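Local coordinates for protein probable mannosyltransferase KTR4 (Saccharomyces cerevisiae, PDB 5A07) that belongs to a family of glycosyltransferases with the GT-A fold and binds guanosine-5'-diphosphate together with a manganese ion, at residues Ser109-Arg112 / Asp118-Ser121; Asn261-Pro266 / Gln418-Arg423; His381-Asn386 / Ser410-Gln415. All blocks are in the same frame, centred on the assembly; numbering follows the deposited sequence.

Contact 1: Ser109-Arg112 / Asp118-Ser121; sequences SLVR and DIIS. With GDP (guanosine-5'-diphosphate), chain F.
Ile119 reaches from helix 116-131 to the end of strand 105-110, where its CD1 meets Ser109 and Val111. This close side of the contact is buried. The methyl lies 3.6 Å from Ser109 OG and, roughly at right angles to that approach, 4.0 Å from Val111 CG1. With CG1 anti to the backbone N (chi1 -158°), the longer branch of Ile119 carries CD1 forward to the strand. Ser109 OG offers Ile119 only a van der Waals surface; its polar partner is Leu231 O, through a weak hydrogen bond. Val111 is enclosed further by Phe140, Phe150 and Pro233.

Away from this packed region the two segments diverge. Asp118, Ile120 and Ser121 lie on more open parts of the helix, and Arg112, also partly exposed, turns to the nucleotide. Leu110 and Arg112 hold guanosine-5'-diphosphate between them: Leu110 CG comes within 3.6 Å of GDP N3 on one face of the guanine, and Arg112 passes over the other. Bent at chi3, Arg112 sets its guanidinium above the five-membered ring, with NH1 3.3 Å from GDP N7, while NE forms a salt bridge with Asp115. Backbone carbonyls of the same segment add hydrogen bonds, beside those from Tyr199, Tyr205, Asn142 and Asp143. Leu110 O accepts from both ribose hydroxyls, at 2.7 Å from GDP O3' and 3.2 Å from GDP O2', and Val111 O receives a weak bond from GDP N2, at 3.0 Å and an N-H...O angle of 125°.

The chemistry divides by direction: van der Waals packing, mostly of carbon, joins strand and helix of a beta-alpha-beta unit on one side, while on the other the carbonyls of Leu110, the last strand residue, and Val111, just beyond it, accept hydrogen bonds from the nucleotide.

Contact 2: Asn261-Pro266 / Gln418-Arg423; sequences NLYDSP and QATWIR
Van der Waals packing between Asn261 and the first turn of helix 418-425 makes up most of this buried contact. Asn261 CB sits 3.4 Å from Gln418 OE1, which the bend of Gln418 at chi2 brings round to the strand. Farther out, the Asn261 amide crosses Trp421 at about a right angle: ND2 lies 3.7 Å from Trp421 CB and 3.8 Å from Trp421 CG, with the amide and indole planes 45° apart. CG of Asn261, anti to the backbone N (chi1 -168°), projects the amide to the helix, and a hydrogen bond between Asn261 OD1 and Trp295 NE1 fixes its rotation.

Polar contact is indirect. Tyr263 OH and Thr420 OG1 stand 4.1 Å apart, with a water beside both. The water donates to Thr420 OG1 over 2.7 Å and lies in the plane of the Tyr263 ring, although its modelled 2.4 Å separation from Tyr263 OH is too short to be taken literally. Thr420 OG1 is also hydrogen-bonded to Asp298.

Aromatic interactions continue beyond the two segments: the Trp421 indole leads away from the strand and makes T-shaped contacts with Trp295, Phe258 and Phe317. The main chain adds a link just before the helix, where Asn261 pairs with Cys417, itself in a disulfide with Cys315.

Together these features describe a helix near the C-terminus packed against strand 256-262 at Asn261, within the mixed sheet at the centre of a GT-A fold.

Contact 3: His381-Asn386 / Ser410-Gln415; sequences HTPYTN and SDLDNQ. With MN (manganese (II) ion), chain G.
Pro383, which meets Leu412 across the contact, follows a cis peptide bond and folds back over its own neighbour: its CG stands 3.5 Å above the plane of the Tyr384 ring, over the centre. The cis proline makes the tight turn of a hairpin with the geometry of a type VI turn, closed by backbone hydrogen bonds in both directions between His381 and Tyr384.

From this turn two groups face the 3-10 segment 410-415. Pro383 CG touches Leu412 CD1 at 3.9 Å, the side chains crossing at about a right angle. Tyr384, whose CG lies beside the backbone N (chi1 -59°), brings its phenol oxygen against two methylenes, with OH 3.6 Å from Leu412 CB and 3.4 Å from Gln415 CB. Leu412 comes to the edge of the ring, near its plane, whereas Gln415 approaches obliquely. Bent at chi2, Gln415 carries its amide away from the phenol, and NE2 donates to Asn414 OD1 from above the carbonyl plane. Phe406 stacks on Tyr384, and Trp318 meets it edge-to-face.

At the other end of the turn His381 points to the manganese ion. Its ND1 gives a hydrogen to Thr382 O, 3.0 Å away and 9° out of the imidazole plane, and NE2 binds the metal at 2.4 Å. Glu232, two waters and one oxygen from each phosphate of guanosine-5'-diphosphate complete the six ligands.

The Thr382 carbonyl and the metal together would hold the rotation of the imidazole, with NE2 as the donor atom to the metal; the same cis-proline turn that orients this ligand rests, on its far side, against the apolar carbons of Leu412 and Gln415.

In the fold
Contacts 1 and 2 are buried and both reach the large mixed sheet, but they flank the middle of the molecule, their centres about 27 Å apart. Contact 3 is only partly buried and joins the edge of the small antiparallel sheet to a 3-10 segment. Contacts 2 and 3 adjoin, with centres about 11 Å apart: Tyr263 N is probably hydrogen-bonded to Gln415 O at 2.9 Å, and Leu262 packs on Tyr384. Both segments of contact 3 fall between those of contact 2 in sequence. Chemistry follows position: contacts 1 and 3 combine apolar packing with hydrogen bonds to the nucleotide and ligation of the metal respectively, whereas contact 2 relies on amides, aromatic rings and a water.

Contact 1: Ser109-Arg112 / Asp118-Ser121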
loop_
_atom_site.group_PDB
_atom_site.type_symbol
_atom_site.label_atom_id
_atom_site.label_comp_id
_atom_site.label_asym_id
_atom_site.label_seq_id
_atom_site.Cartn_x
_atom_site.Cartn_y
_atom_site.Cartn_z
ATOM N N SER B 109 -13.546 2.310 2.475
ATOM C CA SER B 109 -13.677 1.111 1.689
ATOM C C SER B 109 -14.381 1.434 0.361
ATOM O O SER B 109 -15.504 1.961 0.359
ATOM C CB SER B 109 -14.527 0.022 2.371
ATOM O OG SER B 109 -14.217 -0.227 3.734
ATOM N N LEU B 110 -13.748 1.002 -0.710
ATOM C CA LEU B 110 -14.339 0.959 -2.016
ATOM C C LEU B 110 -14.852 -0.417 -2.174
ATOM O O LEU B 110 -14.062 -1.365 -2.198
ATOM C CB LEU B 110 -13.259 1.210 -3.066
ATOM C CG LEU B 110 -13.682 1.093 -4.510
ATOM C CD1 LEU B 110 -14.554 2.293 -4.907
ATOM C CD2 LEU B 110 -12.506 0.968 -5.487
ATOM N N VAL B 111 -16.194 -0.558 -2.285
ATOM C CA VAL B 111 -16.801 -1.864 -2.349
ATOM C C VAL B 111 -18.067 -1.859 -3.203
ATOM O O VAL B 111 -18.635 -0.794 -3.437
ATOM C CB VAL B 111 -17.243 -2.373 -0.957
ATOM C CG1 VAL B 111 -16.023 -2.826 -0.154
ATOM C CG2 VAL B 111 -17.909 -1.315 -0.142
ATOM N N ARG B 112 -18.445 -3.065 -3.629
ATOM C CA ARG B 112 -19.640 -3.285 -4.389
ATOM C C ARG B 112 -20.759 -3.671 -3.439
ATOM O O ARG B 112 -20.529 -4.080 -2.305
ATOM C CB ARG B 112 -19.414 -4.388 -5.395
ATOM C CG ARG B 112 -18.471 -4.040 -6.532
ATOM C CD ARG B 112 -17.954 -5.277 -7.264
ATOM N NE ARG B 112 -16.978 -5.825 -6.306
ATOM C CZ ARG B 112 -15.801 -6.368 -6.590
ATOM N NH1 ARG B 112 -15.418 -6.495 -7.843
ATOM N NH2 ARG B 112 -14.998 -6.757 -5.595
ATOM N N ASP B 118 -18.617 -9.713 3.167
ATOM C CA ASP B 118 -17.147 -9.774 3.287
ATOM C C ASP B 118 -16.612 -8.500 3.881
ATOM O O ASP B 118 -15.662 -8.524 4.620
ATOM C CB ASP B 118 -16.546 -10.058 1.902
ATOM C CG ASP B 118 -16.637 -11.527 1.539
ATOM O OD1 ASP B 118 -16.999 -12.338 2.439
ATOM O OD2 ASP B 118 -16.365 -11.885 0.394
ATOM N N ILE B 119 -17.219 -7.379 3.551
ATOM C CA ILE B 119 -16.814 -6.131 4.194
ATOM C C ILE B 119 -17.262 -6.058 5.595
ATOM O O ILE B 119 -16.518 -5.547 6.468
ATOM C CB ILE B 119 -17.181 -4.854 3.368
ATOM C CG1 ILE B 119 -16.282 -3.693 3.787
ATOM C CG2 ILE B 119 -18.664 -4.471 3.510
ATOM C CD1 ILE B 119 -14.802 -3.805 3.519
ATOM N N ILE B 120 -18.434 -6.600 5.917
ATOM C CA ILE B 120 -18.816 -6.698 7.312
ATOM C C ILE B 120 -17.785 -7.450 8.182
ATOM O O ILE B 120 -17.470 -7.060 9.329
ATOM C CB ILE B 120 -20.242 -7.314 7.428
ATOM C CG1 ILE B 120 -21.285 -6.229 7.103
ATOM C CG2 ILE B 120 -20.469 -7.840 8.865
ATOM C CD1 ILE B 120 -22.711 -6.789 7.014
ATOM N N SER B 121 -17.327 -8.554 7.648
ATOM C CA SER B 121 -16.326 -9.413 8.322
ATOM C C SER B 121 -15.047 -8.563 8.654
ATOM O O SER B 121 -14.569 -8.513 9.822
ATOM C CB SER B 121 -15.989 -10.552 7.362
ATOM O OG SER B 121 -15.045 -11.354 7.986
HETATM P PB GDP F . -7.364 -7.495 -5.262
HETATM O O1B GDP F . -7.573 -8.908 -5.657
HETATM O O2B GDP F . -6.440 -6.707 -5.994
HETATM O O3B GDP F . -7.317 -7.331 -3.790
HETATM O O3A GDP F . -8.729 -6.835 -5.842
HETATM P PA GDP F . -10.153 -6.591 -5.187
HETATM O O1A GDP F . -11.260 -7.144 -5.974
HETATM O O2A GDP F . -10.258 -6.847 -3.741
HETATM O "O5'" GDP F . -10.275 -5.031 -5.399
HETATM C "C5'" GDP F . -9.687 -3.972 -4.634
HETATM C "C4'" GDP F . -10.708 -3.134 -3.883
HETATM O "O4'" GDP F . -11.525 -2.478 -4.860
HETATM C "C3'" GDP F . -11.635 -3.921 -2.973
HETATM O "O3'" GDP F . -12.028 -3.071 -1.868
HETATM C "C2'" GDP F . -12.821 -4.239 -3.899
HETATM O "O2'" GDP F . -14.038 -4.382 -3.179
HETATM C "C1'" GDP F . -12.863 -2.992 -4.710
HETATM N N9 GDP F . -13.356 -3.184 -6.094
HETATM C C8 GDP F . -12.817 -3.920 -7.100
HETATM N N7 GDP F . -13.584 -3.756 -8.252
HETATM C C5 GDP F . -14.593 -2.887 -7.937
HETATM C C6 GDP F . -15.716 -2.297 -8.689
HETATM O O6 GDP F . -15.780 -2.659 -9.908
HETATM N N1 GDP F . -16.545 -1.475 -8.032
HETATM C C2 GDP F . -16.397 -1.187 -6.684
HETATM N N2 GDP F . -17.262 -0.370 -6.093
HETATM N N3 GDP F . -15.374 -1.713 -5.942
HETATM C C4 GDP F . -14.450 -2.493 -6.532
#

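Contact 2: Asn261-Pro266 / Gln418-Arg423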
loop_
_atom_site.group_PDB
_atom_site.type_symbol
_atom_site.label_atom_id
_atom_site.label_comp_id
_atom_site.label_asym_id
_atom_site.label_seq_id
_atom_site.Cartn_x
_atom_site.Cartn_y
_atom_site.Cartn_z
ATOM N N ASN B 261 4.904 -6.016 2.046
ATOM C CA ASN B 261 5.794 -5.383 1.043
ATOM C C ASN B 261 6.201 -6.497 0.095
ATOM O O ASN B 261 6.851 -7.435 0.506
ATOM C CB ASN B 261 6.983 -4.826 1.858
ATOM C CG ASN B 261 7.870 -3.901 1.079
ATOM O OD1 ASN B 261 8.369 -4.236 -0.023
ATOM N ND2 ASN B 261 8.126 -2.736 1.670
ATOM N N LEU B 262 5.811 -6.401 -1.165
ATOM C CA LEU B 262 5.854 -7.484 -2.104
ATOM C C LEU B 262 6.477 -7.095 -3.464
ATOM O O LEU B 262 6.494 -5.949 -3.864
ATOM C CB LEU B 262 4.412 -7.981 -2.452
ATOM C CG LEU B 262 3.447 -8.409 -1.335
ATOM C CD1 LEU B 262 2.099 -8.866 -1.928
ATOM C CD2 LEU B 262 4.074 -9.506 -0.520
ATOM N N TYR B 263 6.853 -8.116 -4.174
ATOM C CA TYR B 263 7.173 -8.035 -5.582
ATOM C C TYR B 263 5.834 -8.071 -6.349
ATOM O O TYR B 263 4.882 -8.713 -5.921
ATOM C CB TYR B 263 8.055 -9.174 -6.022
ATOM C CG TYR B 263 9.469 -9.028 -5.546
ATOM C CD1 TYR B 263 9.833 -9.416 -4.247
ATOM C CD2 TYR B 263 10.422 -8.449 -6.333
ATOM C CE1 TYR B 263 11.151 -9.251 -3.780
ATOM C CE2 TYR B 263 11.756 -8.237 -5.861
ATOM C CZ TYR B 263 12.106 -8.662 -4.581
ATOM O OH TYR B 263 13.394 -8.437 -4.092
ATOM N N ASP B 264 5.829 -7.466 -7.512
ATOM C CA ASP B 264 4.696 -7.524 -8.366
ATOM C C ASP B 264 4.955 -8.436 -9.576
ATOM O O ASP B 264 6.051 -8.836 -9.861
ATOM C CB ASP B 264 4.343 -6.116 -8.850
ATOM C CG ASP B 264 2.795 -5.899 -9.012
ATOM O OD1 ASP B 264 2.057 -6.850 -9.223
ATOM O OD2 ASP B 264 2.331 -4.781 -8.950
ATOM N N SER B 265 3.872 -8.713 -10.294
ATOM C CA SER B 265 3.917 -9.428 -11.554
ATOM C C SER B 265 4.421 -8.489 -12.633
ATOM O O SER B 265 3.748 -7.484 -12.992
ATOM C CB SER B 265 2.486 -9.929 -11.860
ATOM O OG SER B 265 2.473 -10.368 -13.186
ATOM N N PRO B 266 5.669 -8.726 -13.129
ATOM C CA PRO B 266 6.284 -7.724 -14.011
ATOM C C PRO B 266 5.475 -7.480 -15.325
ATOM O O PRO B 266 5.485 -6.409 -15.860
ATOM C CB PRO B 266 7.647 -8.318 -14.364
ATOM C CG PRO B 266 7.841 -9.475 -13.462
ATOM C CD PRO B 266 6.544 -9.870 -12.847
ATOM N N GLN B 418 10.078 -7.557 2.000
ATOM C CA GLN B 418 10.252 -6.880 3.260
ATOM C C GLN B 418 11.742 -6.839 3.703
ATOM O O GLN B 418 12.158 -5.842 4.282
ATOM C CB GLN B 418 9.369 -7.467 4.352
ATOM C CG GLN B 418 9.447 -6.751 5.709
ATOM C CD GLN B 418 8.792 -5.388 5.641
ATOM O OE1 GLN B 418 7.662 -5.260 5.143
ATOM N NE2 GLN B 418 9.461 -4.396 6.103
ATOM N N ALA B 419 12.537 -7.885 3.423
ATOM C CA ALA B 419 13.957 -7.882 3.774
ATOM C C ALA B 419 14.689 -6.740 3.115
ATOM O O ALA B 419 15.548 -6.131 3.740
ATOM C CB ALA B 419 14.631 -9.207 3.413
ATOM N N THR B 420 14.343 -6.425 1.867
ATOM C CA THR B 420 14.950 -5.300 1.163
ATOM C C THR B 420 14.641 -3.954 1.835
ATOM O O THR B 420 15.535 -3.123 2.047
ATOM C CB THR B 420 14.549 -5.288 -0.328
ATOM O OG1 THR B 420 15.050 -6.473 -0.926
ATOM C CG2 THR B 420 15.080 -4.041 -1.062
ATOM N N TRP B 421 13.400 -3.779 2.247
ATOM C CA TRP B 421 12.997 -2.589 2.960
ATOM C C TRP B 421 13.745 -2.492 4.341
ATOM O O TRP B 421 14.251 -1.410 4.704
ATOM C CB TRP B 421 11.434 -2.622 3.214
ATOM C CG TRP B 421 10.960 -1.366 3.832
ATOM C CD1 TRP B 421 10.794 -1.101 5.170
ATOM C CD2 TRP B 421 10.697 -0.149 3.148
ATOM N NE1 TRP B 421 10.454 0.184 5.342
ATOM C CE2 TRP B 421 10.395 0.796 4.107
ATOM C CE3 TRP B 421 10.753 0.233 1.784
ATOM C CZ2 TRP B 421 10.090 2.100 3.792
ATOM C CZ3 TRP B 421 10.436 1.566 1.441
ATOM C CH2 TRP B 421 10.138 2.483 2.447
ATOM N N ILE B 422 13.814 -3.588 5.048
ATOM C CA ILE B 422 14.551 -3.614 6.344
ATOM C C ILE B 422 16.020 -3.267 6.117
ATOM O O ILE B 422 16.583 -2.412 6.821
ATOM C CB ILE B 422 14.467 -4.972 7.051
ATOM C CG1 ILE B 422 13.030 -5.218 7.520
ATOM C CG2 ILE B 422 15.419 -5.035 8.284
ATOM C CD1 ILE B 422 12.754 -6.622 7.936
ATOM N N ARG B 423 16.609 -3.908 5.148
ATOM C CA ARG B 423 18.061 -3.739 4.895
ATOM C C ARG B 423 18.431 -2.330 4.446
ATOM O O ARG B 423 19.454 -1.785 4.888
ATOM C CB ARG B 423 18.499 -4.753 3.870
ATOM C CG ARG B 423 19.987 -4.665 3.436
ATOM C CD ARG B 423 20.312 -5.732 2.410
ATOM N NE ARG B 423 20.111 -6.999 3.039
ATOM C CZ ARG B 423 19.321 -8.017 2.631
ATOM N NH1 ARG B 423 18.679 -7.964 1.486
ATOM N NH2 ARG B 423 19.228 -9.096 3.412
HETATM O O HOH W 1 13.753 -8.671 -1.729
#

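Contact 3: His381-Asn386 / Ser410-Gln415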
loop_
_atom_site.group_PDB
_atom_site.type_symbol
_atom_site.label_atom_id
_atom_site.label_comp_id
_atom_site.label_asym_id
_atom_site.label_seq_id
_atom_site.Cartn_x
_atom_site.Cartn_y
_atom_site.Cartn_z
ATOM N N HIS B 381 -4.541 -10.684 4.256
ATOM C CA HIS B 381 -5.356 -10.651 3.066
ATOM C C HIS B 381 -4.767 -11.761 2.245
ATOM O O HIS B 381 -3.532 -11.834 2.017
ATOM C CB HIS B 381 -5.189 -9.313 2.341
ATOM C CG HIS B 381 -5.929 -9.174 1.027
ATOM N ND1 HIS B 381 -5.692 -9.951 -0.073
ATOM C CD2 HIS B 381 -6.916 -8.319 0.660
ATOM C CE1 HIS B 381 -6.452 -9.547 -1.081
ATOM N NE2 HIS B 381 -7.203 -8.565 -0.645
ATOM N N THR B 382 -5.595 -12.637 1.745
ATOM C CA THR B 382 -5.034 -13.793 1.014
ATOM C C THR B 382 -4.020 -13.382 -0.081
ATOM O O THR B 382 -4.281 -12.454 -0.780
ATOM C CB THR B 382 -6.166 -14.705 0.339
ATOM O OG1 THR B 382 -5.486 -15.794 -0.311
ATOM C CG2 THR B 382 -6.971 -13.986 -0.732
ATOM N N PRO B 383 -2.872 -14.045 -0.199
ATOM C CA PRO B 383 -2.354 -15.193 0.555
ATOM C C PRO B 383 -1.290 -14.856 1.620
ATOM O O PRO B 383 -0.567 -15.759 2.063
ATOM C CB PRO B 383 -1.632 -15.977 -0.524
ATOM C CG PRO B 383 -1.056 -14.941 -1.425
ATOM C CD PRO B 383 -2.041 -13.789 -1.400
ATOM N N TYR B 384 -1.231 -13.622 2.100
ATOM C CA TYR B 384 -0.089 -13.210 2.942
ATOM C C TYR B 384 -0.533 -12.662 4.259
ATOM O O TYR B 384 -1.608 -12.031 4.391
ATOM C CB TYR B 384 0.739 -12.178 2.178
ATOM C CG TYR B 384 1.319 -12.637 0.839
ATOM C CD1 TYR B 384 2.207 -13.670 0.766
ATOM C CD2 TYR B 384 0.953 -12.028 -0.338
ATOM C CE1 TYR B 384 2.664 -14.114 -0.439
ATOM C CE2 TYR B 384 1.455 -12.405 -1.568
ATOM C CZ TYR B 384 2.325 -13.442 -1.599
ATOM O OH TYR B 384 2.810 -13.886 -2.757
ATOM N N THR B 385 0.341 -12.835 5.245
ATOM C CA THR B 385 0.048 -12.436 6.606
ATOM C C THR B 385 1.254 -11.755 7.245
ATOM O O THR B 385 2.379 -12.243 7.113
ATOM C CB THR B 385 -0.290 -13.663 7.468
ATOM O OG1 THR B 385 -1.467 -14.300 6.949
ATOM C CG2 THR B 385 -0.614 -13.291 8.841
ATOM N N ASN B 386 1.007 -10.623 7.933
ATOM C CA ASN B 386 1.942 -10.048 8.870
ATOM C C ASN B 386 1.482 -10.482 10.267
ATOM O O ASN B 386 0.434 -10.018 10.738
ATOM C CB ASN B 386 1.915 -8.513 8.776
ATOM C CG ASN B 386 2.827 -7.870 9.789
ATOM O OD1 ASN B 386 4.056 -8.163 9.833
ATOM N ND2 ASN B 386 2.266 -6.973 10.595
ATOM N N SER B 410 5.278 -22.036 0.457
ATOM C CA SER B 410 6.677 -21.621 0.466
ATOM C C SER B 410 7.156 -21.205 -0.924
ATOM O O SER B 410 8.098 -20.406 -1.014
ATOM C CB SER B 410 7.576 -22.725 1.042
ATOM O OG SER B 410 7.613 -23.724 0.067
ATOM N N ASP B 411 6.519 -21.646 -2.009
ATOM C CA ASP B 411 6.850 -21.136 -3.320
ATOM C C ASP B 411 6.664 -19.645 -3.456
ATOM O O ASP B 411 7.251 -19.032 -4.312
ATOM C CB ASP B 411 6.041 -21.758 -4.436
ATOM C CG ASP B 411 6.495 -23.210 -4.765
ATOM O OD1 ASP B 411 7.397 -23.752 -4.084
ATOM O OD2 ASP B 411 5.919 -23.824 -5.702
ATOM N N LEU B 412 5.759 -19.056 -2.696
ATOM C CA LEU B 412 5.536 -17.608 -2.757
ATOM C C LEU B 412 6.503 -16.850 -1.829
ATOM O O LEU B 412 6.402 -15.604 -1.762
ATOM C CB LEU B 412 4.078 -17.265 -2.358
ATOM C CG LEU B 412 2.976 -17.930 -3.191
ATOM C CD1 LEU B 412 1.630 -17.500 -2.621
ATOM C CD2 LEU B 412 3.131 -17.591 -4.685
ATOM N N ASP B 413 7.406 -17.532 -1.112
ATOM C CA ASP B 413 8.364 -16.796 -0.224
ATOM C C ASP B 413 9.172 -15.793 -0.989
ATOM O O ASP B 413 9.489 -14.700 -0.454
ATOM C CB ASP B 413 9.315 -17.713 0.540
ATOM C CG ASP B 413 8.618 -18.444 1.694
ATOM O OD1 ASP B 413 7.677 -17.867 2.283
ATOM O OD2 ASP B 413 9.088 -19.550 2.029
ATOM N N ASN B 414 9.478 -16.084 -2.244
ATOM C CA ASN B 414 10.219 -15.097 -3.036
ATOM C C ASN B 414 9.441 -13.871 -3.529
ATOM O O ASN B 414 10.025 -12.991 -4.175
ATOM C CB ASN B 414 10.939 -15.769 -4.219
ATOM C CG ASN B 414 10.011 -16.203 -5.308
ATOM O OD1 ASN B 414 8.786 -16.274 -5.175
ATOM N ND2 ASN B 414 10.613 -16.572 -6.407
ATOM N N GLN B 415 8.147 -13.792 -3.221
ATOM C CA GLN B 415 7.378 -12.594 -3.438
ATOM C C GLN B 415 7.477 -11.546 -2.283
ATOM O O GLN B 415 7.016 -10.471 -2.424
ATOM C CB GLN B 415 5.897 -12.986 -3.717
ATOM C CG GLN B 415 5.716 -13.926 -4.914
ATOM C CD GLN B 415 6.374 -13.410 -6.148
ATOM O OE1 GLN B 415 6.023 -12.385 -6.649
ATOM N NE2 GLN B 415 7.383 -14.145 -6.648
HETATM MN MN MN G . -8.758 -7.495 -2.159
HETATM O O HOH W 2 -9.211 -9.705 -2.888
HETATM O O HOH W 3 -10.598 -7.938 -0.696
#